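PDB 5HJQ: GTPase-activating protein skywalker from Drosophila melanogaster, which acts as a GTPase-activating protein for Rab35 in synaptic vesicle protein recycling and binds phosphoinositides through its TBC domain. Local coordinates for residues Arg113-Pro118 with Ile203-Met208. Sequence-based numbering, arbitrary orientation.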
loop_
_atom_site.group_PDB
_atom_site.type_symbol
_atom_site.label_atom_id
_atom_site.label_comp_id
_atom_site.label_asym_id
_atom_site.label_seq_id
_atom_site.Cartn_x
_atom_site.Cartn_y
_atom_site.Cartn_z
ATOM N N ARG A 113 -3.649 -3.321 16.601
ATOM C CA ARG A 113 -4.037 -3.183 15.203
ATOM C C ARG A 113 -5.375 -3.848 14.926
ATOM O O ARG A 113 -6.117 -3.417 14.043
ATOM C CB ARG A 113 -2.953 -3.755 14.291
ATOM C CG ARG A 113 -1.691 -2.925 14.315
ATOM C CD ARG A 113 -0.767 -3.229 13.152
ATOM N NE ARG A 113 0.356 -2.299 13.152
ATOM C CZ ARG A 113 1.439 -2.438 13.908
ATOM N NH1 ARG A 113 1.555 -3.481 14.719
ATOM N NH2 ARG A 113 2.411 -1.537 13.847
ATOM N N ALA A 114 -5.690 -4.883 15.699
ATOM C CA ALA A 114 -6.996 -5.524 15.617
ATOM C C ALA A 114 -8.103 -4.504 15.872
ATOM O O ALA A 114 -9.216 -4.632 15.358
ATOM C CB ALA A 114 -7.092 -6.673 16.606
ATOM N N GLN A 115 -7.781 -3.480 16.658
ATOM C CA GLN A 115 -8.726 -2.411 16.951
ATOM C C GLN A 115 -8.407 -1.112 16.209
ATOM O O GLN A 115 -9.315 -0.413 15.764
ATOM C CB GLN A 115 -8.770 -2.142 18.458
ATOM C CG GLN A 115 -9.517 -3.197 19.264
ATOM C CD GLN A 115 -9.613 -2.841 20.734
ATOM O OE1 GLN A 115 -10.638 -2.337 21.196
ATOM N NE2 GLN A 115 -8.544 -3.102 21.478
ATOM N N LEU A 116 -7.122 -0.784 16.092
ATOM C CA LEU A 116 -6.707 0.486 15.497
ATOM C C LEU A 116 -7.107 0.604 14.029
ATOM O O LEU A 116 -7.687 1.607 13.615
ATOM C CB LEU A 116 -5.192 0.674 15.635
ATOM C CG LEU A 116 -4.587 1.945 15.032
ATOM C CD1 LEU A 116 -5.322 3.186 15.517
ATOM C CD2 LEU A 116 -3.103 2.036 15.364
ATOM N N TRP A 117 -6.804 -0.427 13.247
ATOM C CA TRP A 117 -7.029 -0.373 11.803
ATOM C C TRP A 117 -8.504 -0.340 11.372
ATOM O O TRP A 117 -8.849 0.419 10.466
ATOM C CB TRP A 117 -6.320 -1.542 11.117
ATOM C CG TRP A 117 -4.847 -1.330 10.963
ATOM C CD1 TRP A 117 -4.108 -0.305 11.476
ATOM C CD2 TRP A 117 -3.936 -2.154 10.229
ATOM N NE1 TRP A 117 -2.789 -0.443 11.111
ATOM C CE2 TRP A 117 -2.658 -1.571 10.345
ATOM C CE3 TRP A 117 -4.075 -3.331 9.489
ATOM C CZ2 TRP A 117 -1.527 -2.127 9.754
ATOM C CZ3 TRP A 117 -2.953 -3.876 8.896
ATOM C CH2 TRP A 117 -1.694 -3.276 9.034
ATOM N N PRO A 118 -9.379 -1.158 11.999
ATOM C CA PRO A 118 -10.784 -1.045 11.581
ATOM C C PRO A 118 -11.382 0.338 11.834
ATOM O O PRO A 118 -12.291 0.757 11.116
ATOM C CB PRO A 118 -11.489 -2.098 12.437
ATOM C CG PRO A 118 -10.441 -3.104 12.711
ATOM C CD PRO A 118 -9.173 -2.320 12.884
ATOM N N ILE A 203 -3.075 -7.941 3.765
ATOM C CA ILE A 203 -2.454 -7.256 4.895
ATOM C C ILE A 203 -3.441 -7.078 6.046
ATOM O O ILE A 203 -3.116 -7.344 7.205
ATOM C CB ILE A 203 -1.902 -5.878 4.479
ATOM C CG1 ILE A 203 -0.780 -6.039 3.451
ATOM C CG2 ILE A 203 -1.390 -5.120 5.688
ATOM C CD1 ILE A 203 -0.142 -4.730 3.035
ATOM N N LEU A 204 -4.643 -6.624 5.714
ATOM C CA LEU A 204 -5.710 -6.465 6.690
ATOM C C LEU A 204 -5.969 -7.771 7.432
ATOM O O LEU A 204 -6.133 -7.784 8.650
ATOM C CB LEU A 204 -6.987 -5.993 6.000
ATOM C CG LEU A 204 -6.941 -4.603 5.369
ATOM C CD1 LEU A 204 -8.149 -4.402 4.482
ATOM C CD2 LEU A 204 -6.894 -3.548 6.458
ATOM N N LEU A 205 -5.981 -8.868 6.681
ATOM C CA LEU A 205 -6.303 -10.187 7.215
ATOM C C LEU A 205 -5.269 -10.711 8.211
ATOM O O LEU A 205 -5.492 -11.729 8.861
ATOM C CB LEU A 205 -6.462 -11.182 6.064
ATOM C CG LEU A 205 -7.793 -11.099 5.312
ATOM C CD1 LEU A 205 -7.815 -12.058 4.130
ATOM C CD2 LEU A 205 -8.951 -11.392 6.270
ATOM N N HIS A 206 -4.139 -10.022 8.328
ATOM C CA HIS A 206 -3.101 -10.434 9.267
ATOM C C HIS A 206 -3.402 -9.985 10.697
ATOM O O HIS A 206 -2.714 -10.392 11.631
ATOM C CB HIS A 206 -1.736 -9.884 8.837
ATOM C CG HIS A 206 -1.094 -10.649 7.722
ATOM N ND1 HIS A 206 -1.543 -10.590 6.420
ATOM C CD2 HIS A 206 -0.035 -11.493 7.716
ATOM C CE1 HIS A 206 -0.789 -11.364 5.661
ATOM N NE2 HIS A 206 0.134 -11.924 6.423
ATOM N N PHE A 207 -4.423 -9.150 10.870
ATOM C CA PHE A 207 -4.669 -8.535 12.170
ATOM C C PHE A 207 -6.142 -8.497 12.572
ATOM O O PHE A 207 -6.463 -8.185 13.717
ATOM C CB PHE A 207 -4.108 -7.114 12.182
ATOM C CG PHE A 207 -2.650 -7.041 11.846
ATOM C CD1 PHE A 207 -1.692 -7.356 12.793
ATOM C CD2 PHE A 207 -2.237 -6.658 10.582
ATOM C CE1 PHE A 207 -0.345 -7.294 12.483
ATOM C CE2 PHE A 207 -0.894 -6.595 10.263
ATOM C CZ PHE A 207 0.054 -6.908 11.215
ATOM N N MET A 208 -7.036 -8.801 11.639
ATOM C CA MET A 208 -8.465 -8.783 11.944
ATOM C C MET A 208 -9.205 -9.940 11.274
ATOM O O MET A 208 -8.602 -10.772 10.596
ATOM C CB MET A 208 -9.082 -7.449 11.518
ATOM C CG MET A 208 -9.140 -7.249 10.006
ATOM S SD MET A 208 -9.613 -5.569 9.557
ATOM C CE MET A 208 -8.165 -4.664 10.098
#
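Trp117 meets Phe207 with the six-membered half of its indole, and this is the tight part of the contact: Trp117 CZ3 comes to 3.3 Å from Phe207 CD2. The two rings meet obliquely, their centroids 4.9 Å apart and their planes at 74°. The same phenyl ring lies between two aliphatic groups, CB of its neighbour His206 over one face and Arg113 CD over the centre of the other, a CH-pi contact of 4.1 Å to the ring centroid. Arg113 can serve in this way because its chain is extended from CG to NE and runs alongside Phe207; the guanidinium is too distant for more than a weak cation-pi attraction and is held instead by Asp292 and the carbonyls of Trp106 and Pro107. Asp292, on helix 284-297, also accepts from Trp117 NE1. Both segments belong to the all-helical Rab-GAP TBC domain, where the start of helix 113-122 packs on the turn leaving helix 197-204. In that turn Leu204 O takes bonds from the backbone N of both Phe207 and Met208. Ile203 CG2 reaches the same corner of the indole, 3.8 Å from Trp117 CZ3 and equally near CH2, and Leu204 CD2 touches Trp117 CE3, the two side chains set at a slant. An alanine in place of Phe207 would probably open a gap beside Trp117 CZ3 and CH2 and leave Arg113 CD without the ring face beneath it. Toward the partly exposed side the packing is sparser. Met208, bent at chi3 (69°), brings CE to the edge of the indole, 3.8 Å from Trp117 CB, and the same methyl also touches CG and CD of Pro118. At Ala114 the approach is to backbone: its CA lies 3.3 Å from Phe207 O in a bent CA-H...O contact, its CB is as near to that oxygen, and no conventional hydrogen bond joins the two segments.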